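Local coordinates for protein cyclic UMP-AMP synthase (Rhodothermus marinus SG0.5JP17-172, PDB 6E0L) that makes the second messenger 3',3'-cUAMP from UTP and ATP, using magnesium, in a CBASS system that protects bacteria against phage, at residues E151-Y156 against V164-K169; V70-L75 against V132-R137; V43-S48 against V61-Q66. All coordinates share one frame; numbering follows the deposited sequence.

Contact 1 (E151-Y156 against V164-K169); sequences EGMTFY and VVNYPK. With 2KH (5'-O-[(S)-hydroxy{[(S)-hydroxy(phosphonooxy)phosphoryl]amino}phosphoryl]uridine), chain D; APC (diphosphomethylphosphonic acid adenosyl ester), chain C.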
loop_
_atom_site.group_PDB
_atom_site.type_symbol
_atom_site.label_atom_id
_atom_site.label_comp_id
_atom_site.label_asym_id
_atom_site.label_seq_id
_atom_site.Cartn_x
_atom_site.Cartn_y
_atom_site.Cartn_z
ATOM N N GLU A 151 15.239 -5.093 -3.303
ATOM C CA GLU A 151 15.192 -4.330 -2.068
ATOM C C GLU A 151 13.758 -4.129 -1.614
ATOM O O GLU A 151 12.912 -3.636 -2.371
ATOM C CB GLU A 151 15.841 -2.955 -2.241
ATOM C CG GLU A 151 15.984 -2.219 -0.930
ATOM C CD GLU A 151 16.301 -0.742 -1.098
ATOM O OE1 GLU A 151 17.331 -0.424 -1.725
ATOM O OE2 GLU A 151 15.505 0.099 -0.613
ATOM N N GLY A 152 13.509 -4.466 -0.363
ATOM C CA GLY A 152 12.285 -4.114 0.315
ATOM C C GLY A 152 12.625 -3.526 1.660
ATOM O O GLY A 152 13.714 -2.990 1.874
ATOM N N MET A 153 11.711 -3.717 2.598
ATOM C CA MET A 153 11.948 -3.330 3.974
ATOM C C MET A 153 11.235 -4.324 4.866
ATOM O O MET A 153 10.413 -5.120 4.410
ATOM C CB MET A 153 11.463 -1.907 4.271
ATOM C CG MET A 153 9.998 -1.581 3.876
ATOM S SD MET A 153 8.763 -2.269 5.030
ATOM C CE MET A 153 7.470 -1.019 4.931
ATOM N N THR A 154 11.575 -4.293 6.148
ATOM C CA THR A 154 10.987 -5.248 7.068
ATOM C C THR A 154 10.831 -4.616 8.437
ATOM O O THR A 154 11.589 -3.725 8.819
ATOM C CB THR A 154 11.817 -6.555 7.158
ATOM O OG1 THR A 154 11.074 -7.524 7.906
ATOM C CG2 THR A 154 13.175 -6.347 7.800
ATOM N N PHE A 155 9.855 -5.109 9.190
ATOM C CA PHE A 155 9.652 -4.601 10.531
ATOM C C PHE A 155 9.095 -5.735 11.365
ATOM O O PHE A 155 8.470 -6.668 10.851
ATOM C CB PHE A 155 8.698 -3.382 10.592
ATOM C CG PHE A 155 7.367 -3.595 9.921
ATOM C CD1 PHE A 155 7.192 -3.372 8.565
ATOM C CD2 PHE A 155 6.272 -3.983 10.672
ATOM C CE1 PHE A 155 5.951 -3.562 7.968
ATOM C CE2 PHE A 155 5.022 -4.181 10.078
ATOM C CZ PHE A 155 4.867 -3.971 8.739
ATOM N N TYR A 156 9.260 -5.603 12.667
ATOM C CA TYR A 156 8.804 -6.611 13.606
ATOM C C TYR A 156 7.452 -6.198 14.166
ATOM O O TYR A 156 7.170 -5.009 14.324
ATOM C CB TYR A 156 9.840 -6.783 14.727
ATOM C CG TYR A 156 9.615 -7.951 15.663
ATOM C CD1 TYR A 156 9.685 -9.258 15.215
ATOM C CD2 TYR A 156 9.361 -7.732 17.009
ATOM C CE1 TYR A 156 9.479 -10.327 16.084
ATOM C CE2 TYR A 156 9.161 -8.781 17.883
ATOM C CZ TYR A 156 9.217 -10.074 17.414
ATOM O OH TYR A 156 9.022 -11.107 18.283
ATOM N N VAL A 164 7.429 -8.746 9.108
ATOM C CA VAL A 164 6.716 -8.424 7.876
ATOM C C VAL A 164 7.717 -7.879 6.867
ATOM O O VAL A 164 8.568 -7.058 7.209
ATOM C CB VAL A 164 5.590 -7.394 8.141
ATOM C CG1 VAL A 164 4.849 -7.012 6.854
ATOM C CG2 VAL A 164 4.589 -7.926 9.185
ATOM N N VAL A 165 7.613 -8.328 5.623
ATOM C CA VAL A 165 8.414 -7.799 4.523
ATOM C C VAL A 165 7.478 -7.145 3.512
ATOM O O VAL A 165 6.505 -7.761 3.065
ATOM C CB VAL A 165 9.268 -8.880 3.837
ATOM C CG1 VAL A 165 10.015 -8.257 2.666
ATOM C CG2 VAL A 165 10.254 -9.525 4.829
ATOM N N ASN A 166 7.745 -5.883 3.198
ATOM C CA ASN A 166 6.994 -5.130 2.214
ATOM C C ASN A 166 7.956 -4.589 1.170
ATOM O O ASN A 166 9.160 -4.479 1.401
ATOM C CB ASN A 166 6.262 -3.930 2.843
ATOM C CG ASN A 166 5.121 -4.329 3.775
ATOM O OD1 ASN A 166 4.651 -3.512 4.565
ATOM N ND2 ASN A 166 4.669 -5.565 3.679
ATOM N N TYR A 167 7.396 -4.192 0.040
ATOM C CA TYR A 167 8.158 -3.668 -1.093
ATOM C C TYR A 167 7.473 -2.394 -1.587
ATOM O O TYR A 167 7.099 -2.282 -2.760
ATOM C CB TYR A 167 8.294 -4.712 -2.201
ATOM C CG TYR A 167 8.997 -5.978 -1.783
ATOM C CD1 TYR A 167 10.388 -6.071 -1.888
ATOM C CD2 TYR A 167 8.295 -7.083 -1.292
ATOM C CE1 TYR A 167 11.062 -7.221 -1.512
ATOM C CE2 TYR A 167 8.966 -8.237 -0.919
ATOM C CZ TYR A 167 10.352 -8.296 -1.033
ATOM O OH TYR A 167 11.033 -9.434 -0.668
ATOM N N PRO A 168 7.335 -1.387 -0.716
ATOM C CA PRO A 168 6.558 -0.190 -1.101
ATOM C C PRO A 168 7.146 0.564 -2.260
ATOM O O PRO A 168 6.390 1.146 -3.044
ATOM C CB PRO A 168 6.566 0.669 0.174
ATOM C CG PRO A 168 7.851 0.248 0.891
ATOM C CD PRO A 168 7.989 -1.227 0.600
ATOM N N LYS A 169 8.470 0.592 -2.401
ATOM C CA LYS A 169 9.049 1.320 -3.528
ATOM C C LYS A 169 8.666 0.646 -4.835
ATOM O O LYS A 169 8.400 1.312 -5.834
ATOM C CB LYS A 169 10.569 1.393 -3.392
ATOM C CG LYS A 169 11.069 2.134 -2.153
ATOM C CD LYS A 169 12.616 2.161 -2.111
ATOM C CE LYS A 169 13.132 2.913 -0.890
ATOM N NZ LYS A 169 14.613 2.881 -0.799
HETATM P PA 2KH D . -3.499 -2.638 9.787
HETATM O O1A 2KH D . -4.693 -1.724 10.037
HETATM O O2A 2KH D . -3.805 -3.576 8.642
HETATM N N3A 2KH D . -3.124 -3.554 11.170
HETATM O "O5'" 2KH D . -2.160 -1.743 9.399
HETATM P PB 2KH D . -3.647 -3.034 12.707
HETATM O O1B 2KH D . -4.046 -4.245 13.529
HETATM O O2B 2KH D . -4.824 -2.076 12.570
HETATM O O3B 2KH D . -2.373 -2.274 13.451
HETATM P PG 2KH D . -2.276 -0.676 13.890
HETATM O O1G 2KH D . -2.551 -0.534 15.380
HETATM O O2G 2KH D . -3.313 0.102 13.102
HETATM O O3G 2KH D . -0.873 -0.181 13.569
HETATM C "C5'" 2KH D . -1.917 -0.526 10.066
HETATM C "C4'" 2KH D . -0.911 0.290 9.250
HETATM O "O4'" 2KH D . 0.198 -0.409 9.127
HETATM C "C1'" 2KH D . 0.795 -0.126 7.664
HETATM C "C2'" 2KH D . -0.141 0.593 6.976
HETATM O "O2'" 2KH D . 0.260 2.030 6.865
HETATM C "C3'" 2KH D . -1.431 0.466 7.778
HETATM O "O3'" 2KH D . -2.197 1.575 7.679
HETATM N N1 2KH D . 1.134 -1.386 7.089
HETATM C C6 2KH D . 0.313 -2.551 7.384
HETATM C C2 2KH D . 2.332 -1.555 6.214
HETATM O O2 2KH D . 3.028 -0.631 5.952
HETATM N N3 2KH D . 2.668 -2.894 5.638
HETATM C C4 2KH D . 1.844 -4.061 5.932
HETATM O O4 2KH D . 2.111 -5.127 5.480
HETATM C C5 2KH D . 0.648 -3.895 6.810
HETATM P PG APC C . -6.598 4.303 1.618
HETATM O O1G APC C . -6.731 5.460 0.673
HETATM O O2G APC C . -7.947 3.725 1.999
HETATM O O3G APC C . -5.830 4.707 2.846
HETATM P PB APC C . -4.176 2.827 0.914
HETATM O O1B APC C . -3.509 3.964 1.659
HETATM O O2B APC C . -3.667 2.783 -0.505
HETATM O O3B APC C . -5.774 3.146 0.812
HETATM P PA APC C . -3.621 1.370 3.559
HETATM O O1A APC C . -3.818 2.792 4.027
HETATM O O2A APC C . -4.432 0.406 4.403
HETATM C C3A APC C . -3.988 1.194 1.753
HETATM O "O5'" APC C . -2.029 0.982 3.747
HETATM C "C5'" APC C . -1.127 1.878 3.166
HETATM C "C4'" APC C . 0.120 1.118 2.654
HETATM O "O4'" APC C . 0.542 0.275 3.570
HETATM C "C3'" APC C . -0.220 0.248 1.419
HETATM O "O3'" APC C . -0.216 0.954 0.234
HETATM C "C2'" APC C . 0.958 -0.757 1.488
HETATM O "O2'" APC C . 2.167 -0.067 0.904
HETATM C "C1'" APC C . 1.090 -1.021 2.774
HETATM N N9 APC C . 0.180 -2.069 3.129
HETATM C C8 APC C . -1.025 -2.024 3.710
HETATM N N7 APC C . -1.493 -3.265 3.809
HETATM C C5 APC C . -0.561 -4.091 3.300
HETATM C C6 APC C . -0.548 -5.455 3.168
HETATM N N6 APC C . -1.511 -6.479 3.518
HETATM N N1 APC C . 0.495 -6.054 2.623
HETATM C C2 APC C . 1.549 -5.311 2.187
HETATM N N3 APC C . 1.543 -3.958 2.309
HETATM C C4 APC C . 0.475 -3.353 2.871
#
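Val164 O is gripped by two donors from the facing strand: Thr154 OG1 at 2.6 Å, which comes from above the carbonyl plane, and the backbone N of Phe155, which lies in that plane at 3.1 Å from the same oxygen. A threonine suits the place because its hydroxyl, anti to its own backbone N (chi1 -171°), reaches back to the neighbouring strand while its carbons remain on the face shared with Val165. The backbone pairing is that of an antiparallel hairpin: Phe155 with Val164 and Met153 with Asn166 are hydrogen-bonded pairs, and Thr154 with Val165 is a non-hydrogen-bonded pair between them. On the face opposite Thr154, Val164 lies under the Phe155 ring in a CH-pi contact, its CB 3.8 Å from the ring centroid and offset toward the rim. Asn166 OD1 meets the same ring at its edge, 3.6 Å from Phe155 CE1. The Asn166 amide reads the uracil of the UTP analogue: ND2 donates to uracil O4 at 3.2 Å, while OD1 accepts from uracil N3 in a bond modelled so short that its length is doubtful. An amide matches this donor-acceptor pair, and Met153 flanks it, SD lying 3.7 Å from Asn166 CB. At the start of helix 168-181, Gly152 CA lies 3.5 Å from Tyr167 CD1; glycine suits this place, which that ring and Asn166 O hem in. Lys169 NZ then reaches Glu151 OE2 on its syn side in a salt bridge, though a salt bridge to Glu42 holds it more strongly. Strand 127-138 pairs with the other edge of strand 150-157, Pro168 leans on Tyr44 and Gln46 of strand 42-46, and helix 92-107 meets Phe155 through Trp92.

Contact 2 (V70-L75 against V132-R137); sequences VFMNNL and VCIQYR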
loop_
_atom_site.group_PDB
_atom_site.type_symbol
_atom_site.label_atom_id
_atom_site.label_comp_id
_atom_site.label_asym_id
_atom_site.label_seq_id
_atom_site.Cartn_x
_atom_site.Cartn_y
_atom_site.Cartn_z
ATOM N N VAL A 70 21.855 -0.377 7.664
ATOM C CA VAL A 70 21.967 -1.807 7.886
ATOM C C VAL A 70 20.817 -2.444 7.122
ATOM O O VAL A 70 19.857 -1.775 6.728
ATOM C CB VAL A 70 21.870 -2.175 9.388
ATOM C CG1 VAL A 70 22.956 -1.459 10.194
ATOM C CG2 VAL A 70 20.514 -1.856 9.926
ATOM N N PHE A 71 20.914 -3.754 6.917
ATOM C CA PHE A 71 19.871 -4.431 6.170
ATOM C C PHE A 71 19.714 -5.838 6.702
ATOM O O PHE A 71 20.690 -6.473 7.100
ATOM C CB PHE A 71 20.146 -4.493 4.662
ATOM C CG PHE A 71 21.495 -5.054 4.312
ATOM C CD1 PHE A 71 22.631 -4.260 4.318
ATOM C CD2 PHE A 71 21.617 -6.397 3.983
ATOM C CE1 PHE A 71 23.868 -4.793 4.006
ATOM C CE2 PHE A 71 22.851 -6.935 3.666
ATOM C CZ PHE A 71 23.979 -6.128 3.679
ATOM N N MET A 72 18.476 -6.276 6.783
ATOM C CA MET A 72 18.099 -7.665 6.964
ATOM C C MET A 72 18.023 -8.311 5.578
ATOM O O MET A 72 18.081 -7.630 4.555
ATOM C CB MET A 72 16.814 -7.739 7.768
ATOM C CG MET A 72 17.010 -6.941 9.047
ATOM S SD MET A 72 15.714 -7.037 10.251
ATOM C CE MET A 72 15.451 -8.812 10.291
ATOM N N ASN A 73 17.947 -9.634 5.532
ATOM C CA ASN A 73 18.131 -10.358 4.276
ATOM C C ASN A 73 17.699 -11.808 4.465
ATOM O O ASN A 73 17.310 -12.230 5.558
ATOM C CB ASN A 73 19.584 -10.286 3.816
ATOM C CG ASN A 73 20.519 -10.808 4.862
ATOM O OD1 ASN A 73 20.611 -12.016 5.057
ATOM N ND2 ASN A 73 21.259 -9.900 5.525
ATOM N N ASN A 74 17.730 -12.564 3.370
ATOM C CA ASN A 74 17.384 -13.979 3.393
ATOM C C ASN A 74 18.595 -14.905 3.241
ATOM O O ASN A 74 18.449 -16.067 2.855
ATOM C CB ASN A 74 16.346 -14.238 2.301
ATOM C CG ASN A 74 16.895 -13.946 0.921
ATOM O OD1 ASN A 74 17.842 -13.160 0.786
ATOM N ND2 ASN A 74 16.353 -14.605 -0.103
ATOM N N LEU A 75 19.786 -14.397 3.509
ATOM C CA LEU A 75 21.035 -15.131 3.353
ATOM C C LEU A 75 21.274 -16.110 4.502
ATOM O O LEU A 75 20.834 -15.893 5.636
ATOM C CB LEU A 75 22.228 -14.185 3.226
ATOM C CG LEU A 75 22.185 -13.286 1.998
ATOM C CD1 LEU A 75 23.232 -12.179 2.136
ATOM C CD2 LEU A 75 22.306 -14.075 0.682
ATOM N N VAL A 132 8.087 1.936 10.862
ATOM C CA VAL A 132 9.511 1.936 11.176
ATOM C C VAL A 132 10.072 0.614 10.676
ATOM O O VAL A 132 9.664 -0.460 11.126
ATOM C CB VAL A 132 9.744 2.097 12.688
ATOM C CG1 VAL A 132 11.230 2.000 13.021
ATOM C CG2 VAL A 132 9.160 3.415 13.190
ATOM N N CYS A 133 11.041 0.677 9.781
ATOM C CA CYS A 133 11.435 -0.548 9.117
ATOM C C CYS A 133 12.912 -0.473 8.812
ATOM O O CYS A 133 13.509 0.606 8.800
ATOM C CB CYS A 133 10.617 -0.790 7.839
ATOM S SG CYS A 133 10.737 0.541 6.608
ATOM N N ILE A 134 13.472 -1.630 8.473
ATOM C CA ILE A 134 14.864 -1.731 8.073
ATOM C C ILE A 134 14.895 -2.223 6.638
ATOM O O ILE A 134 14.064 -3.044 6.242
ATOM C CB ILE A 134 15.591 -2.757 8.983
ATOM C CG1 ILE A 134 15.647 -2.304 10.450
ATOM C CG2 ILE A 134 17.015 -3.007 8.515
ATOM C CD1 ILE A 134 16.441 -1.106 10.699
ATOM N N GLN A 135 15.861 -1.733 5.865
ATOM C CA GLN A 135 16.034 -2.224 4.508
ATOM C C GLN A 135 16.099 -3.747 4.523
ATOM O O GLN A 135 16.711 -4.339 5.413
ATOM C CB GLN A 135 17.324 -1.665 3.908
ATOM C CG GLN A 135 17.565 -2.095 2.481
ATOM C CD GLN A 135 18.903 -1.627 1.973
ATOM O OE1 GLN A 135 19.741 -2.431 1.570
ATOM N NE2 GLN A 135 19.115 -0.320 1.993
ATOM N N TYR A 136 15.402 -4.374 3.583
ATOM C CA TYR A 136 15.414 -5.821 3.383
ATOM C C TYR A 136 15.942 -6.154 1.995
ATOM O O TYR A 136 15.510 -5.556 1.005
ATOM C CB TYR A 136 14.026 -6.448 3.608
ATOM C CG TYR A 136 14.039 -7.958 3.431
ATOM C CD1 TYR A 136 14.401 -8.812 4.464
ATOM C CD2 TYR A 136 13.633 -8.530 2.231
ATOM C CE1 TYR A 136 14.417 -10.182 4.279
ATOM C CE2 TYR A 136 13.639 -9.889 2.047
ATOM C CZ TYR A 136 14.022 -10.713 3.076
ATOM O OH TYR A 136 14.034 -12.078 2.900
ATOM N N ARG A 137 16.889 -7.092 1.927
ATOM C CA ARG A 137 17.442 -7.542 0.658
ATOM C C ARG A 137 17.020 -8.980 0.431
ATOM O O ARG A 137 17.405 -9.872 1.196
ATOM C CB ARG A 137 18.959 -7.438 0.641
ATOM C CG ARG A 137 19.451 -6.023 0.743
ATOM C CD ARG A 137 20.915 -5.973 0.547
ATOM N NE ARG A 137 21.426 -4.630 0.757
ATOM C CZ ARG A 137 22.701 -4.313 0.611
ATOM N NH1 ARG A 137 23.566 -5.259 0.256
ATOM N NH2 ARG A 137 23.104 -3.073 0.825
#
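Arg137 lays its guanidinium flat on the ring of Phe71, the two planes only 1° apart and Arg137 CZ 3.6 Å from the ring centroid. The cation-pi stack is extended by the aliphatic part of the arginine, whose CD sits over the same face, 3.5 Å from Phe71 CD2. An extended arginine suits the position because it can cover a flat apolar ring while its N-H groups point outward in its own plane. One of them is used at once: Arg137 NE donates to Gln135 OE1 at 2.9 Å, almost straight (173°) and in the guanidinium plane, which should fix the rotation of the group above the ring. Gln135 is in turn steadied by Asn68, which accepts from its NE2, and Phe71 meets Phe85 edge to face.

Beneath these side chains two strands run parallel. Met72 N donates to Gln135 O at 3.0 Å, and Met72 O receives Arg137 N, so Met72 spans two residues of its partner as parallel pairing requires. The chain turns a corner at Val70, and strand 71-73 takes over from strand 61-68 beside strand 127-138 in the sheet of the nucleotidyltransferase domain.

On the face away from the stack, Met72 CG rests on Ile134 CG2 at 4.0 Å, and the Tyr136 ring reaches across the backbone of Asn73, CE1 lying 3.7 Å from Asn73 C. The strand ends in an Asx turn: Asn73 OD1 accepts from Leu75 N at 3.0 Å, on a lone pair in the carbonyl plane. Asn74, next along, is anchored beyond the contact by Tyr139, whose N donates to its OD1.

Contact 3 (V43-S48 against V61-Q66); sequences VYLQGS and VDVVVQ. With MG (magnesium ion), chain B; APC (diphosphomethylphosphonic acid adenosyl ester), chain C; 2KH (5'-O-[(S)-hydroxy{[(S)-hydroxy(phosphonooxy)phosphoryl]amino}phosphoryl]uridine), chain D.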
loop_
_atom_site.group_PDB
_atom_site.type_symbol
_atom_site.label_atom_id
_atom_site.label_comp_id
_atom_site.label_asym_id
_atom_site.label_seq_id
_atom_site.Cartn_x
_atom_site.Cartn_y
_atom_site.Cartn_z
ATOM N N VAL A 43 12.825 8.926 4.640
ATOM C CA VAL A 43 11.417 9.123 4.949
ATOM C C VAL A 43 10.681 9.342 3.642
ATOM O O VAL A 43 10.979 10.297 2.917
ATOM C CB VAL A 43 11.188 10.318 5.892
ATOM C CG1 VAL A 43 9.732 10.394 6.302
ATOM C CG2 VAL A 43 12.083 10.218 7.116
ATOM N N TYR A 44 9.737 8.466 3.335
ATOM C CA TYR A 44 8.962 8.613 2.119
ATOM C C TYR A 44 7.537 8.191 2.396
ATOM O O TYR A 44 7.254 7.539 3.400
ATOM C CB TYR A 44 9.596 7.859 0.947
ATOM C CG TYR A 44 9.782 6.380 1.112
ATOM C CD1 TYR A 44 10.940 5.874 1.708
ATOM C CD2 TYR A 44 8.850 5.480 0.619
ATOM C CE1 TYR A 44 11.140 4.516 1.840
ATOM C CE2 TYR A 44 9.051 4.104 0.748
ATOM C CZ TYR A 44 10.190 3.632 1.360
ATOM O OH TYR A 44 10.396 2.274 1.487
ATOM N N LEU A 45 6.640 8.565 1.489
ATOM C CA LEU A 45 5.246 8.190 1.639
ATOM C C LEU A 45 4.994 6.877 0.941
ATOM O O LEU A 45 5.629 6.551 -0.060
ATOM C CB LEU A 45 4.291 9.216 1.027
ATOM C CG LEU A 45 4.055 10.616 1.529
ATOM C CD1 LEU A 45 2.834 11.140 0.814
ATOM C CD2 LEU A 45 3.756 10.506 2.999
ATOM N N GLN A 46 4.010 6.150 1.450
ATOM C CA GLN A 46 3.486 5.006 0.730
ATOM C C GLN A 46 1.974 5.174 0.749
ATOM O O GLN A 46 1.486 6.197 1.229
ATOM C CB GLN A 46 3.931 3.713 1.414
ATOM C CG GLN A 46 3.310 3.497 2.787
ATOM C CD GLN A 46 3.589 2.108 3.311
ATOM O OE1 GLN A 46 3.773 1.176 2.537
ATOM N NE2 GLN A 46 3.476 1.933 4.616
ATOM N N GLY A 47 1.215 4.180 0.313
ATOM C CA GLY A 47 -0.233 4.258 0.428
ATOM C C GLY A 47 -0.845 5.158 -0.634
ATOM O O GLY A 47 -0.190 5.588 -1.595
ATOM N N SER A 48 -2.117 5.506 -0.405
ATOM C CA SER A 48 -2.930 6.145 -1.442
ATOM C C SER A 48 -2.369 7.502 -1.840
ATOM O O SER A 48 -2.457 7.897 -3.010
ATOM C CB SER A 48 -4.399 6.201 -1.009
ATOM O OG SER A 48 -4.579 7.037 0.102
ATOM N N VAL A 61 -2.219 9.459 6.626
ATOM C CA VAL A 61 -1.055 9.497 5.753
ATOM C C VAL A 61 -0.158 8.324 6.127
ATOM O O VAL A 61 0.144 8.109 7.308
ATOM C CB VAL A 61 -0.334 10.847 5.864
ATOM C CG1 VAL A 61 0.864 10.895 4.929
ATOM C CG2 VAL A 61 -1.350 11.963 5.547
ATOM N N ASP A 62 0.233 7.541 5.131
ATOM C CA ASP A 62 1.090 6.376 5.326
ATOM C C ASP A 62 2.559 6.751 5.095
ATOM O O ASP A 62 2.964 7.022 3.956
ATOM C CB ASP A 62 0.604 5.317 4.357
ATOM C CG ASP A 62 -0.871 4.979 4.593
ATOM O OD1 ASP A 62 -1.260 4.683 5.742
ATOM O OD2 ASP A 62 -1.658 5.056 3.621
ATOM N N VAL A 63 3.355 6.812 6.160
ATOM C CA VAL A 63 4.744 7.252 6.060
ATOM C C VAL A 63 5.670 6.077 6.356
ATOM O O VAL A 63 5.455 5.326 7.319
ATOM C CB VAL A 63 5.026 8.435 7.008
ATOM C CG1 VAL A 63 6.471 8.908 6.874
ATOM C CG2 VAL A 63 4.064 9.561 6.736
ATOM N N VAL A 64 6.735 5.951 5.568
ATOM C CA VAL A 64 7.743 4.918 5.781
ATOM C C VAL A 64 9.025 5.587 6.253
ATOM O O VAL A 64 9.517 6.522 5.608
ATOM C CB VAL A 64 8.006 4.104 4.507
ATOM C CG1 VAL A 64 9.015 2.988 4.808
ATOM C CG2 VAL A 64 6.703 3.521 3.944
ATOM N N VAL A 65 9.558 5.116 7.381
ATOM C CA VAL A 65 10.826 5.574 7.927
ATOM C C VAL A 65 11.773 4.379 7.860
ATOM O O VAL A 65 11.633 3.422 8.626
ATOM C CB VAL A 65 10.673 6.110 9.359
ATOM C CG1 VAL A 65 12.049 6.432 9.960
ATOM C CG2 VAL A 65 9.815 7.371 9.373
ATOM N N GLN A 66 12.722 4.406 6.937
ATOM C CA GLN A 66 13.458 3.207 6.569
ATOM C C GLN A 66 14.940 3.416 6.836
ATOM O O GLN A 66 15.553 4.329 6.277
ATOM C CB GLN A 66 13.253 2.873 5.095
ATOM C CG GLN A 66 14.107 1.705 4.618
ATOM C CD GLN A 66 13.749 1.262 3.225
ATOM O OE1 GLN A 66 12.577 1.206 2.849
ATOM N NE2 GLN A 66 14.762 0.932 2.447
HETATM MG MG MG B . -3.703 4.767 3.357
HETATM P PG APC C . -6.598 4.303 1.618
HETATM O O1G APC C . -6.731 5.460 0.673
HETATM O O2G APC C . -7.947 3.725 1.999
HETATM O O3G APC C . -5.830 4.707 2.846
HETATM P PB APC C . -4.176 2.827 0.914
HETATM O O1B APC C . -3.509 3.964 1.659
HETATM O O2B APC C . -3.667 2.783 -0.505
HETATM O O3B APC C . -5.774 3.146 0.812
HETATM P PA APC C . -3.621 1.370 3.559
HETATM O O1A APC C . -3.818 2.792 4.027
HETATM O O2A APC C . -4.432 0.406 4.403
HETATM C C3A APC C . -3.988 1.194 1.753
HETATM O "O5'" APC C . -2.029 0.982 3.747
HETATM C "C5'" APC C . -1.127 1.878 3.166
HETATM C "C4'" APC C . 0.120 1.118 2.654
HETATM O "O4'" APC C . 0.542 0.275 3.570
HETATM C "C3'" APC C . -0.220 0.248 1.419
HETATM O "O3'" APC C . -0.216 0.954 0.234
HETATM C "C2'" APC C . 0.958 -0.757 1.488
HETATM O "O2'" APC C . 2.167 -0.067 0.904
HETATM C "C1'" APC C . 1.090 -1.021 2.774
HETATM N N9 APC C . 0.180 -2.069 3.129
HETATM C C8 APC C . -1.025 -2.024 3.710
HETATM N N7 APC C . -1.493 -3.265 3.809
HETATM C C5 APC C . -0.561 -4.091 3.300
HETATM C C6 APC C . -0.548 -5.455 3.168
HETATM N N6 APC C . -1.511 -6.479 3.518
HETATM N N1 APC C . 0.495 -6.054 2.623
HETATM C C2 APC C . 1.549 -5.311 2.187
HETATM N N3 APC C . 1.543 -3.958 2.309
HETATM C C4 APC C . 0.475 -3.353 2.871
HETATM P PA 2KH D . -3.499 -2.638 9.787
HETATM O O1A 2KH D . -4.693 -1.724 10.037
HETATM O O2A 2KH D . -3.805 -3.576 8.642
HETATM N N3A 2KH D . -3.124 -3.554 11.170
HETATM O "O5'" 2KH D . -2.160 -1.743 9.399
HETATM P PB 2KH D . -3.647 -3.034 12.707
HETATM O O1B 2KH D . -4.046 -4.245 13.529
HETATM O O2B 2KH D . -4.824 -2.076 12.570
HETATM O O3B 2KH D . -2.373 -2.274 13.451
HETATM P PG 2KH D . -2.276 -0.676 13.890
HETATM O O1G 2KH D . -2.551 -0.534 15.380
HETATM O O2G 2KH D . -3.313 0.102 13.102
HETATM O O3G 2KH D . -0.873 -0.181 13.569
HETATM C "C5'" 2KH D . -1.917 -0.526 10.066
HETATM C "C4'" 2KH D . -0.911 0.290 9.250
HETATM O "O4'" 2KH D . 0.198 -0.409 9.127
HETATM C "C1'" 2KH D . 0.795 -0.126 7.664
HETATM C "C2'" 2KH D . -0.141 0.593 6.976
HETATM O "O2'" 2KH D . 0.260 2.030 6.865
HETATM C "C3'" 2KH D . -1.431 0.466 7.778
HETATM O "O3'" 2KH D . -2.197 1.575 7.679
HETATM N N1 2KH D . 1.134 -1.386 7.089
HETATM C C6 2KH D . 0.313 -2.551 7.384
HETATM C C2 2KH D . 2.332 -1.555 6.214
HETATM O O2 2KH D . 3.028 -0.631 5.952
HETATM N N3 2KH D . 2.668 -2.894 5.638
HETATM C C4 2KH D . 1.844 -4.061 5.932
HETATM O O4 2KH D . 2.111 -5.127 5.480
HETATM C C5 2KH D . 0.648 -3.895 6.810
HETATM O O HOH W 1 -0.771 7.589 2.298
HETATM O O HOH W 2 -3.470 6.872 2.623
HETATM O O HOH W 3 -4.211 5.588 5.222
#
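A water stands in for a backbone bond between Gln46 and Asp62: it donates to Gln46 O and to Asp62 OD2 and accepts from Asp62 N, while Gln46 N still donates to Asp62 O at 2.9 Å. One bond of the pair opens at the edge of the active site, and the water fills it. With Gln46 CG between its backbone N and carbonyl carbon (chi1 68°), the side chain crosses that of Asp62 at about a right angle, Gln46 CG 3.6 Å from Asp62 CB, and its amide bridges both nucleotides: OE1 accepts from the ribose O2' of the ATP analogue at 2.6 Å, and NE2 donates to uracil O2 at 2.9 Å. Gly47 follows with a positive phi (77°), its CA 3.6 Å from Asp62 OD2, and Ser48 holds the triphosphate with N and OG. Farther back, beta-branched Val63, Val64 and Val65 suit the extended strand; Val64 CB makes a CH-pi contact over the Tyr44 ring, whose hydroxyl donates to Gln66 OE1 at 2.8 Å, and Leu45 CD2 presses tightly on Val61 CG1. The Gly-Ser turn and nearby acidic strand characterise the Pol beta-like nucleotidyltransferase superfamily. Asp60 and Asp129 also bind magnesium in this enzyme, though the ion here takes Asp62 OD2 at 2.1 Å, three phosphate oxygens and two waters. This is consistent with ATP as donor, the metal probably easing attack on its alpha phosphorus by offsetting charge.

Overall arrangement
All three contacts belong to one mixed sheet, and strand 127-138, itself half of contact 2, pairs with strands of all three: strand 150-157 of contact 1, strand 71-73 of contact 2 and strand 61-68 of contact 3. Contacts 1 and 3 are buried and approach the same two nucleotides; contact 1 offers one amide to the uracil, contact 3 an amide to both nucleotides and an acid to the metal. Glu151 OE2 and Gln66 NE2 link them. Contact 2, partly buried and about 17 Å from contact 3 between centres, touches neither nucleotide. Its distinctive feature is a cation stacked on a ring. Contact 1 lies between in distance, its centre about 8 Å from that of contact 2.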